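Local coordinates for protein neuraminidase (Influenza A virus, PDB 4GEZ) that resembles the influenza sialidases that remove terminal sialic acid from glycoconjugates, but has a diverged putative active site, at residues Asn294-Glu299 against Tyr315-Asn320; Ser319-Gly324 against Leu346-Gln351. One frame throughout, in Å; residues are numbered along the deposited sequence.

Along this beta-propeller chain, 294-299 comes first and closes a 15-residue loop on 315-320, making interaction 1 within the sheet of strands 282-286, 294-301 and 313-318. At Ser-319 and Asn-320, which belong to both interactions, the chain turns a corner into the next sheet. Interaction 2 then pairs 319-324 with 346-351 across a 21-residue loop, so each contact joins strands close in sequence. The loops neither nest nor cross; they follow one another. A probable hydrogen bond from Gly-295 N to Lys-321 O (2.7 Å) links the sheets, and Phe-296 and Phe-318 of interaction 1 pack on Leu-346 of interaction 2.

Interaction 1 (Asn294-Glu299 against Tyr315-Asn320); sequences NGFVLE and YELFSN
Leu-317 sets one methyl, CD1, against two residues of the facing strand: it lies 3.8 Å from Leu-298 CD2, the two side chains crossing at a slant, and 4.2 Å from Phe-296 CD2, at the edge of that ring and near its plane. Phe-318 uses its own edge in turn, its CD2 lying 3.9 Å from Phe-296 CB, so each phenylalanine meets an aliphatic group here rather than the other ring. The Phe-296 ring is carried away from the partner strand, with CG opposite the backbone N (chi1 -157°), and packs on Phe-275 and Thr-323. That Leu-317 and Phe-318 both confront Phe-296 defines a classic beta bulge in the antiparallel pairing of two strands of one propeller blade. Phe-296 O receives two backbone donors there, Phe-318 N at 3.2 Å, in the carbonyl plane and on a lone pair, and Leu-317 N at 2.8 Å in a weak bond. Phe-296 N bonds to Phe-318 O at 3.0 Å, from above the carbonyl plane, completing a pair. Beyond the bulge, Leu-298 and Tyr-315 form another hydrogen-bonded pair, N to O in both directions. Between these pairs Val-297 and Glu-316 occupy the other face; Val-297 CG2 rests 3.5 Å from Tyr-315 O, while the Glu-316 carboxylate makes a salt bridge with Lys-288. Gly-295, whose phi of 80° favours glycine, brings its CA to 3.1 Å from Phe-318 O.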
ATOM      1  N   ASN A 294     -28.678  20.307 -10.682  1.00 30.75           N
ATOM      2  CA  ASN A 294     -27.406  20.745 -11.241  1.00 27.20           C
ATOM      3  C   ASN A 294     -26.887  22.006 -10.574  1.00 22.91           C
ATOM      4  O   ASN A 294     -27.666  22.877 -10.177  1.00 25.04           O
ATOM      5  CB  ASN A 294     -27.538  20.978 -12.746  1.00 24.42           C
ATOM      6  CG  ASN A 294     -27.818  19.700 -13.509  1.00 36.99           C
ATOM      7  OD1 ASN A 294     -27.991  18.637 -12.916  1.00 46.72           O
ATOM      8  ND2 ASN A 294     -27.836  19.791 -14.830  1.00 44.16           N
ATOM      9  N   GLY A 295     -25.567  22.101 -10.452  1.00 19.18           N
ATOM     10  CA  GLY A 295     -24.938  23.281  -9.887  1.00 24.85           C
ATOM     11  C   GLY A 295     -24.954  23.330  -8.367  1.00 31.57           C
ATOM     12  O   GLY A 295     -25.524  22.455  -7.711  1.00 33.13           O
ATOM     13  N   PHE A 296     -24.322  24.360  -7.813  1.00 26.45           N
ATOM     14  CA  PHE A 296     -24.252  24.564  -6.374  1.00 22.72           C
ATOM     15  C   PHE A 296     -23.889  26.025  -6.131  1.00 23.94           C
ATOM     16  O   PHE A 296     -22.877  26.506  -6.642  1.00 18.83           O
ATOM     17  CB  PHE A 296     -23.193  23.649  -5.757  1.00 23.57           C
ATOM     18  CG  PHE A 296     -23.406  23.364  -4.296  1.00 25.18           C
ATOM     19  CD1 PHE A 296     -24.493  22.609  -3.875  1.00 24.90           C
ATOM     20  CD2 PHE A 296     -22.509  23.833  -3.345  1.00 19.03           C
ATOM     21  CE1 PHE A 296     -24.688  22.338  -2.527  1.00 22.88           C
ATOM     22  CE2 PHE A 296     -22.692  23.562  -2.000  1.00 14.39           C
ATOM     23  CZ  PHE A 296     -23.782  22.815  -1.590  1.00 14.65           C
ATOM     24  N   VAL A 297     -24.720  26.735  -5.372  1.00 34.66           N
ATOM     25  CA  VAL A 297     -24.457  28.144  -5.080  1.00 32.86           C
ATOM     26  C   VAL A 297     -24.442  28.440  -3.576  1.00 29.13           C
ATOM     27  O   VAL A 297     -25.311  27.984  -2.833  1.00 27.30           O
ATOM     28  CB  VAL A 297     -25.422  29.094  -5.860  1.00 41.40           C
ATOM     29  CG1 VAL A 297     -26.743  28.409  -6.144  1.00 43.89           C
ATOM     30  CG2 VAL A 297     -25.624  30.416  -5.122  1.00 37.54           C
ATOM     31  N   LEU A 298     -23.438  29.196  -3.137  1.00 26.40           N
ATOM     32  CA  LEU A 298     -23.326  29.591  -1.739  1.00 20.49           C
ATOM     33  C   LEU A 298     -23.695  31.063  -1.634  1.00 34.91           C
ATOM     34  O   LEU A 298     -23.206  31.884  -2.409  1.00 30.05           O
ATOM     35  CB  LEU A 298     -21.898  29.393  -1.225  1.00 26.04           C
ATOM     36  CG  LEU A 298     -21.482  28.049  -0.622  1.00 26.14           C
ATOM     37  CD1 LEU A 298     -22.095  27.850   0.751  1.00 25.70           C
ATOM     38  CD2 LEU A 298     -21.833  26.890  -1.539  1.00 29.29           C
ATOM     39  N   GLU A 299     -24.567  31.393  -0.688  1.00 44.92           N
ATOM     40  CA  GLU A 299     -24.983  32.776  -0.492  1.00 41.27           C
ATOM     41  C   GLU A 299     -24.818  33.238   0.956  1.00 33.36           C
ATOM     42  O   GLU A 299     -25.177  32.524   1.893  1.00 35.81           O
ATOM     43  CB  GLU A 299     -26.429  32.968  -0.964  1.00 51.93           C
ATOM     44  CG  GLU A 299     -26.622  32.771  -2.464  1.00 64.75           C
ATOM     45  CD  GLU A 299     -28.068  32.922  -2.896  1.00 73.63           C
ATOM     46  OE1 GLU A 299     -28.964  32.693  -2.055  1.00 75.78           O
ATOM     47  OE2 GLU A 299     -28.310  33.267  -4.074  1.00 78.30           O
ATOM     48  N   TYR A 315     -21.897  32.966  -4.435  1.00 38.70           N
ATOM     49  CA  TYR A 315     -20.920  32.238  -5.241  1.00 32.63           C
ATOM     50  C   TYR A 315     -21.551  31.035  -5.918  1.00 34.75           C
ATOM     51  O   TYR A 315     -22.157  30.188  -5.266  1.00 43.54           O
ATOM     52  CB  TYR A 315     -19.737  31.779  -4.384  1.00 18.69           C
ATOM     53  CG  TYR A 315     -18.823  32.897  -3.936  1.00 21.66           C
ATOM     54  CD1 TYR A 315     -18.004  33.552  -4.845  1.00 23.78           C
ATOM     55  CD2 TYR A 315     -18.772  33.289  -2.603  1.00 33.04           C
ATOM     56  CE1 TYR A 315     -17.163  34.570  -4.443  1.00 38.13           C
ATOM     57  CE2 TYR A 315     -17.934  34.305  -2.189  1.00 39.77           C
ATOM     58  CZ  TYR A 315     -17.132  34.942  -3.114  1.00 48.09           C
ATOM     59  OH  TYR A 315     -16.293  35.955  -2.712  1.00 59.75           O
ATOM     60  N   GLU A 316     -21.406  30.969  -7.233  1.00 35.78           N
ATOM     61  CA  GLU A 316     -21.873  29.823  -7.991  1.00 38.19           C
ATOM     62  C   GLU A 316     -20.695  28.889  -8.240  1.00 36.62           C
ATOM     63  O   GLU A 316     -19.962  29.057  -9.213  1.00 38.97           O
ATOM     64  CB  GLU A 316     -22.490  30.283  -9.310  1.00 38.15           C
ATOM     65  CG  GLU A 316     -23.110  29.171 -10.136  1.00 43.67           C
ATOM     66  CD  GLU A 316     -23.881  29.701 -11.326  1.00 48.96           C
ATOM     67  OE1 GLU A 316     -23.567  29.296 -12.465  1.00 48.98           O
ATOM     68  OE2 GLU A 316     -24.804  30.517 -11.120  1.00 53.64           O
ATOM     69  N   LEU A 317     -20.511  27.917  -7.348  1.00 34.87           N
ATOM     70  CA  LEU A 317     -19.384  26.989  -7.433  1.00 27.99           C
ATOM     71  C   LEU A 317     -19.534  26.037  -8.610  1.00 24.95           C
ATOM     72  O   LEU A 317     -18.554  25.679  -9.261  1.00 31.92           O
ATOM     73  CB  LEU A 317     -19.244  26.180  -6.136  1.00 24.77           C
ATOM     74  CG  LEU A 317     -18.904  26.882  -4.821  1.00 23.33           C
ATOM     75  CD1 LEU A 317     -18.837  25.891  -3.676  1.00 24.18           C
ATOM     76  CD2 LEU A 317     -17.585  27.603  -4.950  1.00 24.16           C
ATOM     77  N   PHE A 318     -20.770  25.635  -8.885  1.00 18.45           N
ATOM     78  CA  PHE A 318     -21.046  24.756 -10.010  1.00 28.22           C
ATOM     79  C   PHE A 318     -22.284  25.242 -10.750  1.00 36.88           C
ATOM     80  O   PHE A 318     -23.186  25.823 -10.146  1.00 40.46           O
ATOM     81  CB  PHE A 318     -21.270  23.321  -9.515  1.00 28.85           C
ATOM     82  CG  PHE A 318     -20.050  22.681  -8.917  1.00 18.99           C
ATOM     83  CD1 PHE A 318     -19.126  22.029  -9.725  1.00 19.13           C
ATOM     84  CD2 PHE A 318     -19.836  22.711  -7.544  1.00 20.78           C
ATOM     85  CE1 PHE A 318     -17.998  21.428  -9.179  1.00 15.09           C
ATOM     86  CE2 PHE A 318     -18.713  22.111  -6.987  1.00 26.44           C
ATOM     87  CZ  PHE A 318     -17.791  21.466  -7.807  1.00 21.25           C
ATOM     88  N   SER A 319     -22.312  25.025 -12.062  1.00 41.12           N
ATOM     89  CA  SER A 319     -23.469  25.372 -12.878  1.00 37.38           C
ATOM     90  C   SER A 319     -24.120  24.131 -13.480  1.00 35.95           C
ATOM     91  O   SER A 319     -25.305  23.872 -13.267  1.00 40.23           O
ATOM     92  CB  SER A 319     -23.063  26.341 -13.991  1.00 39.01           C
ATOM     93  OG  SER A 319     -22.344  27.444 -13.469  1.00 45.02           O
ATOM     94  N   ASN A 320     -23.321  23.346 -14.196  1.00 38.17           N
ATOM     95  CA  ASN A 320     -23.821  22.196 -14.938  1.00 44.94           C
ATOM     96  C   ASN A 320     -23.620  20.876 -14.203  1.00 46.75           C
ATOM     97  O   ASN A 320     -24.339  19.904 -14.443  1.00 56.96           O
ATOM     98  CB  ASN A 320     -23.153  22.122 -16.316  1.00 53.06           C
ATOM     99  CG  ASN A 320     -23.499  23.303 -17.200  1.00 63.31           C
ATOM    100  OD1 ASN A 320     -24.570  23.897 -17.077  1.00 67.00           O
ATOM    101  ND2 ASN A 320     -22.585  23.656 -18.096  1.00 70.53           N
TER

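Interaction 2 (Ser319-Gly324 against Leu346-Gln351); sequences SNKRTG and LEIEDQ
Strands 322-324 and 346-349 run antiparallel, their axes 4.8 Å apart at closest approach and their directions 147° from one another. They are neighbours in a four-stranded propeller blade, the one in which strand 25-30, from near the N terminus, joins three strands from the C-terminal end, the familiar way of closing such a ring. Thr-323 and Ile-348 form a non-hydrogen-bonded pair flanked by two backbone bonds: Glu-349 N to Arg-322 O, 3.1 Å and nearly straight, and Gly-324 N to Glu-347 O, 3.0 Å. Over the Thr-323 and Ile-348 face, Thr-323 OG1 lies 4.2 Å from Ile-348 CG2. Lys-321 bends at its second torsion (chi2 -95°) and passes Ile-348 at a slant, its CD near Ile-348 CB. This course delivers NZ to Glu-349 O at 3.1 Å, approaching from above the carbonyl plane rather than along a lone pair. The same ammonium has a long, weak ion pair with Glu-81 of a second subunit, which places this end of the contact beside a subunit boundary. Arg-322 and Glu-349 reach out with extended chains. Arg-322 CD comes within 3.2 Å of Glu-349 OE1, and NH1 forms a salt bridge with the same oxygen at 3.6 Å; guanidinium and carboxylate planes stand 29° apart. The Glu-347 carboxylate is held from outside the two segments, OE1 in a salt bridge with Arg-325, and its OE2 also rests on the backbone of Gly-324, 3.7 Å from CA.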
ATOM      1  N   SER A 319     -22.312  25.025 -12.062  1.00 41.12           N
ATOM      2  CA  SER A 319     -23.469  25.372 -12.878  1.00 37.38           C
ATOM      3  C   SER A 319     -24.120  24.131 -13.480  1.00 35.95           C
ATOM      4  O   SER A 319     -25.305  23.872 -13.267  1.00 40.23           O
ATOM      5  CB  SER A 319     -23.063  26.341 -13.991  1.00 39.01           C
ATOM      6  OG  SER A 319     -22.344  27.444 -13.469  1.00 45.02           O
ATOM      7  N   ASN A 320     -23.321  23.346 -14.196  1.00 38.17           N
ATOM      8  CA  ASN A 320     -23.821  22.196 -14.938  1.00 44.94           C
ATOM      9  C   ASN A 320     -23.620  20.876 -14.203  1.00 46.75           C
ATOM     10  O   ASN A 320     -24.339  19.904 -14.443  1.00 56.96           O
ATOM     11  CB  ASN A 320     -23.153  22.122 -16.316  1.00 53.06           C
ATOM     12  CG  ASN A 320     -23.499  23.303 -17.200  1.00 63.31           C
ATOM     13  OD1 ASN A 320     -24.570  23.897 -17.077  1.00 67.00           O
ATOM     14  ND2 ASN A 320     -22.585  23.656 -18.096  1.00 70.53           N
ATOM     15  N   LYS A 321     -22.636  20.847 -13.310  1.00 31.70           N
ATOM     16  CA  LYS A 321     -22.326  19.643 -12.552  1.00 30.35           C
ATOM     17  C   LYS A 321     -23.532  19.125 -11.792  1.00 25.88           C
ATOM     18  O   LYS A 321     -24.212  19.887 -11.102  1.00 35.36           O
ATOM     19  CB  LYS A 321     -21.184  19.924 -11.571  1.00 36.36           C
ATOM     20  CG  LYS A 321     -19.810  19.577 -12.108  1.00 36.93           C
ATOM     21  CD  LYS A 321     -19.408  18.185 -11.666  1.00 37.35           C
ATOM     22  CE  LYS A 321     -18.064  17.789 -12.244  1.00 29.56           C
ATOM     23  NZ  LYS A 321     -17.616  16.456 -11.753  1.00 30.58           N
ATOM     24  N   ARG A 322     -23.800  17.828 -11.913  1.00 24.16           N
ATOM     25  CA  ARG A 322     -24.867  17.230 -11.128  1.00 28.16           C
ATOM     26  C   ARG A 322     -24.368  17.148  -9.688  1.00 28.91           C
ATOM     27  O   ARG A 322     -23.252  16.685  -9.423  1.00 26.32           O
ATOM     28  CB  ARG A 322     -25.258  15.847 -11.663  1.00 32.10           C
ATOM     29  CG  ARG A 322     -26.524  15.276 -11.018  1.00 42.39           C
ATOM     30  CD  ARG A 322     -27.040  14.012 -11.705  1.00 55.44           C
ATOM     31  NE  ARG A 322     -28.329  13.585 -11.155  1.00 64.62           N
ATOM     32  CZ  ARG A 322     -28.473  12.939 -10.000  1.00 72.26           C
ATOM     33  NH1 ARG A 322     -27.411  12.645  -9.262  1.00 78.51           N
ATOM     34  NH2 ARG A 322     -29.681  12.590  -9.577  1.00 72.61           N
ATOM     35  N   THR A 323     -25.201  17.606  -8.765  1.00 26.45           N
ATOM     36  CA  THR A 323     -24.799  17.797  -7.382  1.00 22.12           C
ATOM     37  C   THR A 323     -25.710  16.911  -6.538  1.00 20.43           C
ATOM     38  O   THR A 323     -26.852  16.656  -6.923  1.00 19.87           O
ATOM     39  CB  THR A 323     -24.879  19.303  -7.004  1.00 40.94           C
ATOM     40  OG1 THR A 323     -23.556  19.846  -6.886  1.00 38.04           O
ATOM     41  CG2 THR A 323     -25.648  19.538  -5.716  1.00 44.17           C
ATOM     42  N   GLY A 324     -25.209  16.420  -5.408  1.00 17.83           N
ATOM     43  CA  GLY A 324     -25.995  15.550  -4.551  1.00 14.85           C
ATOM     44  C   GLY A 324     -25.952  16.019  -3.113  1.00 22.40           C
ATOM     45  O   GLY A 324     -26.183  17.196  -2.831  1.00 17.74           O
ATOM     46  N   LEU A 346     -19.125  17.695  -0.515  1.00 12.35           N
ATOM     47  CA  LEU A 346     -20.174  17.839  -1.518  1.00  8.59           C
ATOM     48  C   LEU A 346     -20.055  16.733  -2.561  1.00 12.41           C
ATOM     49  O   LEU A 346     -19.016  16.594  -3.207  1.00 14.17           O
ATOM     50  CB  LEU A 346     -20.041  19.214  -2.188  1.00 12.14           C
ATOM     51  CG  LEU A 346     -20.915  19.628  -3.375  1.00 20.25           C
ATOM     52  CD1 LEU A 346     -22.306  19.936  -2.873  1.00 27.54           C
ATOM     53  CD2 LEU A 346     -20.326  20.813  -4.130  1.00 17.81           C
ATOM     54  N   GLU A 347     -21.134  15.980  -2.763  1.00  7.14           N
ATOM     55  CA  GLU A 347     -21.150  14.943  -3.791  1.00 15.08           C
ATOM     56  C   GLU A 347     -21.251  15.577  -5.171  1.00 18.45           C
ATOM     57  O   GLU A 347     -22.193  16.317  -5.449  1.00 15.55           O
ATOM     58  CB  GLU A 347     -22.342  13.998  -3.609  1.00 15.01           C
ATOM     59  CG  GLU A 347     -22.272  13.036  -2.429  1.00 10.98           C
ATOM     60  CD  GLU A 347     -23.519  12.169  -2.333  1.00 23.53           C
ATOM     61  OE1 GLU A 347     -23.514  11.191  -1.556  1.00 19.54           O
ATOM     62  OE2 GLU A 347     -24.514  12.479  -3.025  1.00 29.59           O
ATOM     63  N   ILE A 348     -20.287  15.283  -6.040  1.00 20.01           N
ATOM     64  CA  ILE A 348     -20.375  15.727  -7.424  1.00 22.08           C
ATOM     65  C   ILE A 348     -20.218  14.541  -8.361  1.00 25.40           C
ATOM     66  O   ILE A 348     -19.292  13.734  -8.211  1.00 32.50           O
ATOM     67  CB  ILE A 348     -19.340  16.824  -7.768  1.00 22.31           C
ATOM     68  CG1 ILE A 348     -17.932  16.397  -7.368  1.00 19.23           C
ATOM     69  CG2 ILE A 348     -19.726  18.147  -7.109  1.00 22.69           C
ATOM     70  CD1 ILE A 348     -16.845  17.362  -7.834  1.00 28.20           C
ATOM     71  N   GLU A 349     -21.121  14.443  -9.333  1.00 23.19           N
ATOM     72  CA  GLU A 349     -21.135  13.306 -10.244  1.00 26.07           C
ATOM     73  C   GLU A 349     -20.045  13.400 -11.297  1.00 25.83           C
ATOM     74  O   GLU A 349     -19.904  14.433 -11.956  1.00 21.17           O
ATOM     75  CB  GLU A 349     -22.498  13.181 -10.934  1.00 21.38           C
ATOM     76  CG  GLU A 349     -22.593  11.986 -11.879  1.00 32.33           C
ATOM     77  CD  GLU A 349     -23.989  11.769 -12.427  1.00 49.12           C
ATOM     78  OE1 GLU A 349     -24.933  11.636 -11.618  1.00 53.25           O
ATOM     79  OE2 GLU A 349     -24.138  11.724 -13.668  1.00 55.18           O
ATOM     80  N   ASP A 350     -19.271  12.323 -11.433  1.00 33.38           N
ATOM     81  CA  ASP A 350     -18.322  12.185 -12.531  1.00 26.29           C
ATOM     82  C   ASP A 350     -19.105  11.745 -13.760  1.00 24.71           C
ATOM     83  O   ASP A 350     -19.386  10.557 -13.934  1.00 31.84           O
ATOM     84  CB  ASP A 350     -17.259  11.141 -12.186  1.00 33.11           C
ATOM     85  CG  ASP A 350     -16.131  11.088 -13.202  1.00 36.53           C
ATOM     86  OD1 ASP A 350     -16.301  11.586 -14.338  1.00 37.36           O
ATOM     87  OD2 ASP A 350     -15.071  10.523 -12.861  1.00 32.95           O
ATOM     88  N   GLN A 351     -19.455  12.707 -14.607  1.00 23.48           N
ATOM     89  CA  GLN A 351     -20.313  12.443 -15.762  1.00 29.76           C
ATOM     90  C   GLN A 351     -19.658  11.610 -16.869  1.00 25.91           C
ATOM     91  O   GLN A 351     -20.350  11.126 -17.768  1.00 28.34           O
ATOM     92  CB  GLN A 351     -20.882  13.754 -16.322  1.00 24.55           C
ATOM     93  CG  GLN A 351     -19.867  14.650 -17.024  1.00 22.98           C
ATOM     94  CD  GLN A 351     -18.938  15.352 -16.051  1.00 31.42           C
ATOM     95  OE1 GLN A 351     -19.131  15.290 -14.836  1.00 32.68           O
ATOM     96  NE2 GLN A 351     -17.934  16.042 -16.581  1.00 36.38           N
TER